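Local coordinates for uncharacterized protein (Vibrio parahaemolyticus M0605, PDB 3X0T) that is the PirA component of a plasmid-encoded toxin, has a jelly-roll fold and probably takes part in pore formation, at residues Val41-Thr46 against Leu51-Gln56; His13-Glu18 against Thr24-Lys29. All blocks are in the same frame, centred on the assembly; numbering follows the deposited sequence.

How the interactions relate
Followed from the N terminus, the chain first runs along strand 11-17, turns, and returns along strand 22-30 in the other sheet; interaction 2 (His13-Glu18 with Thr24-Lys29) closes this short excursion at one edge of the sandwich. After a longer connection it enters strand 41-45, and interaction 1 (Val41-Thr46 with Leu51-Gln56) closes a second, equally local loop across the interior. The two are in series, neither nested nor crossed, with centres about 9 Å apart. Each joins the same two sheets, 11-17/104-110/41-45/79-82 and 22-30/91-98/51-58/67-74. In each sheet one strand lies between the two partners, 104-110 in the first and 91-98 in the second.

Interaction 1. Residues Val41-Thr46 against Leu51-Gln56; sequences VDIENT and LTIQYQ
Ile43 and Ile53 meet tip to tip in the interior, methyl against methyl, with Ile43 CG2 3.8 Å from Ile53 CD1. The extended chain of Ile53, its CG1 opposite the backbone N (chi1 -169°) and its CD1 continuing outward (chi2 169°), carries that terminal methyl across the gap. Ile53 CD1 also lies 4.1 Å from Val41 CG2, so one methyl fits against two residues of the facing strand. Ile94, Ile108 and Leu82 add to the same apolar layer. This is face-to-face packing of the two sheets of a jelly roll: the strand segments run antiparallel at 170° with axes 9.4 Å apart, and side chains rather than backbone bonds join them.

Toward the turn the contact changes character. Leu51 lies obliquely across the amide of Asn45, with Leu51 CD1 3.8 Å from Asn45 CG and Leu51 CG 3.8 Å from Asn45 ND2, so a polar group is packed against a branched apolar one. That buried amide is satisfied by other groups: OD1 accepts from Gly47 N, while ND2 donates to Gly49 O and Val74 O, which should fix its rotation and tie the turn between the strands to strand 67-74. On the outer faces, by contrast, Asp42, Glu44 and Thr52 point from the sandwich into partly solvated surroundings; Asp42 OD1 is hydrogen-bonded to His81 ND1 and Glu44 OE1 to Tyr109 OH.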
# COMPACT_ATOMS: atom_id res chain seq x y z
N VAL A 41 0.89 4.68 -4.31
CA VAL A 41 2.22 4.04 -4.33
C VAL A 41 2.26 3.18 -5.59
O VAL A 41 1.26 2.84 -6.18
CB VAL A 41 2.47 3.14 -3.11
CG1 VAL A 41 2.30 3.94 -1.85
CG2 VAL A 41 1.62 1.91 -3.08
N ASP A 42 3.51 2.83 -5.95
CA ASP A 42 3.69 1.73 -6.88
C ASP A 42 4.35 0.58 -6.12
O ASP A 42 5.16 0.78 -5.23
CB ASP A 42 4.63 2.08 -8.07
CG ASP A 42 4.26 3.36 -8.67
OD1 ASP A 42 3.12 3.56 -8.98
OD2 ASP A 42 5.21 4.18 -8.85
N ILE A 43 3.97 -0.64 -6.47
CA ILE A 43 4.60 -1.82 -5.90
C ILE A 43 5.34 -2.60 -7.03
O ILE A 43 4.73 -2.89 -8.06
CB ILE A 43 3.55 -2.74 -5.25
CG1 ILE A 43 4.27 -4.04 -4.76
CG2 ILE A 43 2.32 -3.08 -6.12
CD1 ILE A 43 3.38 -4.95 -3.91
N GLU A 44 6.63 -2.91 -6.76
CA GLU A 44 7.39 -3.81 -7.64
C GLU A 44 7.55 -5.12 -6.85
O GLU A 44 8.11 -5.16 -5.78
CB GLU A 44 8.79 -3.17 -7.91
CG GLU A 44 9.64 -4.06 -8.74
CD GLU A 44 11.09 -3.60 -8.85
OE1 GLU A 44 11.54 -2.66 -8.10
OE2 GLU A 44 11.83 -4.23 -9.64
N ASN A 45 7.04 -6.19 -7.47
CA ASN A 45 7.18 -7.50 -6.86
C ASN A 45 8.52 -8.12 -7.23
O ASN A 45 8.75 -8.35 -8.44
CB ASN A 45 6.03 -8.35 -7.37
CG ASN A 45 6.04 -9.76 -6.75
OD1 ASN A 45 7.03 -10.20 -6.15
ND2 ASN A 45 4.89 -10.43 -6.88
N THR A 46 9.42 -8.28 -6.26
CA THR A 46 10.80 -8.72 -6.53
C THR A 46 11.01 -10.18 -6.05
O THR A 46 12.16 -10.65 -5.99
CB THR A 46 11.80 -7.81 -5.90
OG1 THR A 46 11.67 -7.93 -4.48
CG2 THR A 46 11.66 -6.38 -6.36
N LEU A 51 1.64 -11.43 -5.20
CA LEU A 51 1.26 -10.70 -3.98
C LEU A 51 -0.04 -9.97 -4.25
O LEU A 51 -0.25 -9.46 -5.36
CB LEU A 51 2.36 -9.68 -3.64
CG LEU A 51 3.75 -10.27 -3.31
CD1 LEU A 51 4.81 -9.19 -3.25
CD2 LEU A 51 3.71 -11.11 -2.10
N THR A 52 -0.85 -9.79 -3.19
CA THR A 52 -1.98 -8.85 -3.28
C THR A 52 -1.64 -7.53 -2.58
O THR A 52 -1.07 -7.59 -1.49
CB THR A 52 -3.20 -9.47 -2.63
OG1 THR A 52 -3.58 -10.61 -3.43
CG2 THR A 52 -4.38 -8.50 -2.59
N ILE A 53 -1.94 -6.40 -3.19
CA ILE A 53 -1.84 -5.13 -2.50
C ILE A 53 -3.24 -4.61 -2.26
O ILE A 53 -4.12 -4.69 -3.15
CB ILE A 53 -0.95 -4.14 -3.27
CG1 ILE A 53 -0.65 -2.91 -2.39
CG2 ILE A 53 -1.50 -3.77 -4.65
CD1 ILE A 53 0.43 -2.02 -2.96
N GLN A 54 -3.48 -4.09 -1.07
CA GLN A 54 -4.81 -3.52 -0.75
C GLN A 54 -4.68 -2.14 -0.13
O GLN A 54 -3.78 -1.88 0.68
CB GLN A 54 -5.64 -4.39 0.24
CG GLN A 54 -5.87 -5.80 -0.31
CD GLN A 54 -6.88 -6.53 0.44
OE1 GLN A 54 -7.04 -6.42 1.68
NE2 GLN A 54 -7.63 -7.35 -0.34
N TYR A 55 -5.61 -1.28 -0.50
CA TYR A 55 -5.82 0.01 0.16
C TYR A 55 -6.99 -0.18 1.12
O TYR A 55 -8.06 -0.54 0.67
CB TYR A 55 -6.12 1.10 -0.88
CG TYR A 55 -5.76 2.46 -0.43
CD1 TYR A 55 -6.48 3.11 0.60
CD2 TYR A 55 -4.64 3.12 -0.94
CE1 TYR A 55 -6.08 4.35 1.09
CE2 TYR A 55 -4.23 4.34 -0.44
CZ TYR A 55 -4.95 4.96 0.57
OH TYR A 55 -4.51 6.17 1.04
N GLN A 56 -6.75 0.05 2.42
CA GLN A 56 -7.75 -0.20 3.44
C GLN A 56 -8.06 1.06 4.22
O GLN A 56 -7.21 1.98 4.26
CB GLN A 56 -7.28 -1.27 4.39
CG GLN A 56 -7.09 -2.62 3.70
CD GLN A 56 -6.75 -3.74 4.66
OE1 GLN A 56 -6.54 -3.51 5.86
NE2 GLN A 56 -6.69 -4.96 4.14

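Interaction 2. Residues His13-Glu18 against Thr24-Lys29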
# COMPACT_ATOMS: atom_id res chain seq x y z
N HIS A 13 10.86 1.98 -0.28
CA HIS A 13 11.23 1.10 0.85
C HIS A 13 11.03 -0.34 0.39
O HIS A 13 10.07 -0.68 -0.28
CB HIS A 13 10.33 1.40 2.01
CG HIS A 13 10.71 0.92 3.36
ND1 HIS A 13 10.92 -0.39 3.75
CD2 HIS A 13 10.86 1.66 4.50
CE1 HIS A 13 11.20 -0.46 5.04
NE2 HIS A 13 11.13 0.78 5.51
N ASP A 14 11.98 -1.19 0.78
CA ASP A 14 11.88 -2.65 0.48
C ASP A 14 11.17 -3.35 1.62
O ASP A 14 11.28 -2.92 2.78
CB ASP A 14 13.26 -3.25 0.34
CG ASP A 14 14.01 -2.72 -0.86
OD1 ASP A 14 13.48 -2.07 -1.74
OD2 ASP A 14 15.25 -2.94 -0.88
N TRP A 15 10.42 -4.39 1.33
CA TRP A 15 9.61 -5.12 2.31
C TRP A 15 9.64 -6.60 2.03
O TRP A 15 9.83 -7.06 0.89
CB TRP A 15 8.14 -4.67 2.27
CG TRP A 15 7.99 -3.19 2.55
CD1 TRP A 15 7.78 -2.21 1.59
CD2 TRP A 15 7.92 -2.55 3.83
NE1 TRP A 15 7.60 -1.01 2.24
CE2 TRP A 15 7.65 -1.19 3.60
CE3 TRP A 15 8.05 -3.03 5.14
CZ2 TRP A 15 7.56 -0.28 4.69
CZ3 TRP A 15 7.93 -2.15 6.20
CH2 TRP A 15 7.69 -0.79 5.93
N THR A 16 9.45 -7.35 3.10
CA THR A 16 9.24 -8.81 3.02
C THR A 16 7.84 -9.11 3.47
O THR A 16 7.24 -8.38 4.28
CB THR A 16 10.25 -9.54 3.88
OG1 THR A 16 10.12 -9.22 5.25
CG2 THR A 16 11.64 -9.21 3.46
N VAL A 17 7.29 -10.19 2.90
CA VAL A 17 5.89 -10.59 3.23
C VAL A 17 5.87 -12.09 3.45
O VAL A 17 6.17 -12.86 2.54
CB VAL A 17 4.88 -10.17 2.11
CG1 VAL A 17 3.44 -10.25 2.67
CG2 VAL A 17 5.14 -8.78 1.56
N GLU A 18 5.54 -12.51 4.67
CA GLU A 18 5.63 -13.95 4.96
C GLU A 18 4.60 -14.75 4.16
O GLU A 18 3.48 -14.31 3.84
CB GLU A 18 5.58 -14.13 6.49
CG GLU A 18 6.66 -13.41 7.30
CD GLU A 18 8.09 -13.71 6.81
OE1 GLU A 18 8.97 -12.81 6.72
OE2 GLU A 18 8.37 -14.91 6.53
N THR A 24 1.91 -7.46 5.41
CA THR A 24 2.89 -6.46 5.76
C THR A 24 2.28 -5.08 5.48
O THR A 24 1.84 -4.80 4.39
CB THR A 24 4.20 -6.62 4.94
OG1 THR A 24 4.70 -7.89 5.31
CG2 THR A 24 5.21 -5.50 5.30
N GLU A 25 2.29 -4.22 6.51
CA GLU A 25 1.84 -2.81 6.36
C GLU A 25 2.93 -2.00 5.73
O GLU A 25 4.04 -1.93 6.27
CB GLU A 25 1.55 -2.09 7.67
CG GLU A 25 0.39 -2.67 8.33
CD GLU A 25 0.02 -1.90 9.57
OE1 GLU A 25 0.92 -1.57 10.40
OE2 GLU A 25 -1.11 -1.78 9.80
N VAL A 26 2.66 -1.37 4.59
CA VAL A 26 3.69 -0.60 3.89
C VAL A 26 3.44 0.90 3.91
O VAL A 26 4.32 1.68 3.59
CB VAL A 26 3.93 -1.11 2.47
CG1 VAL A 26 4.32 -2.59 2.51
CG2 VAL A 26 2.72 -0.89 1.57
N ASP A 27 2.22 1.34 4.33
CA ASP A 27 1.97 2.73 4.56
C ASP A 27 0.81 2.80 5.53
O ASP A 27 -0.01 1.86 5.56
CB ASP A 27 1.61 3.51 3.30
CG ASP A 27 1.85 5.00 3.32
OD1 ASP A 27 2.27 5.50 4.39
OD2 ASP A 27 1.59 5.66 2.29
N SER A 28 0.68 3.90 6.27
CA SER A 28 -0.42 4.09 7.17
C SER A 28 -0.60 5.53 7.52
O SER A 28 0.40 6.28 7.57
CB SER A 28 -0.40 3.22 8.36
OG SER A 28 0.57 3.74 9.18
N LYS A 29 -1.81 5.92 7.81
CA LYS A 29 -2.10 7.28 8.16
C LYS A 29 -3.28 7.35 9.07
O LYS A 29 -4.39 6.80 8.71
CB LYS A 29 -2.32 8.20 6.96
CG LYS A 29 -2.65 9.64 7.37
CD LYS A 29 -2.33 10.78 6.53
CE LYS A 29 -3.29 10.84 5.38
NZ LYS A 29 -2.99 11.96 4.40
O HOH W 1 4.51 -10.52 6.45
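With CG opposite its carbonyl carbon (chi1 -59°), Trp15 swings its indole across to the facing strand, where Val26, whose CG1 has the same relation to its own carbonyl carbon (chi1 -58°), offers that methyl to the ring. The result is a CH-pi contact bridging the two sheets of the jelly roll at the edge formed by strands 11-17 and 22-30. Val26 CG1 stands 3.5 Å from the centroid of the five-membered ring of Trp15 and almost directly above it. Farther along the same face, Glu25 O lies 3.8 Å from Trp15 CH2, above the rim of the six-membered ring near CZ3 and CH2. The His13 ring covers the opposite face, leaving the indole sandwiched between imidazole on one side and valine on the other; His13 ND1 in turn donates to Asp14 O at 2.7 Å.

A classic beta bulge sets Val26 and Asp27 opposite the single residue Ile94, an irregularity of the strand just where the indole is received. Tyr110 OH joins the two sides here, hydrogen-bonded to both Trp15 NE1 and Val26 O. Toward the turn, Thr24 CG2 approaches the indole obliquely, 3.8 Å from Trp15 CE3, while the hydroxyl branch of Thr24 turns to the backbone of the facing strand. Thr24 OG1 donates to Thr16 O at 2.8 Å, in the carbonyl plane and on a lone pair, and accepts from a water that itself accepts from Glu18 N at 2.9 Å.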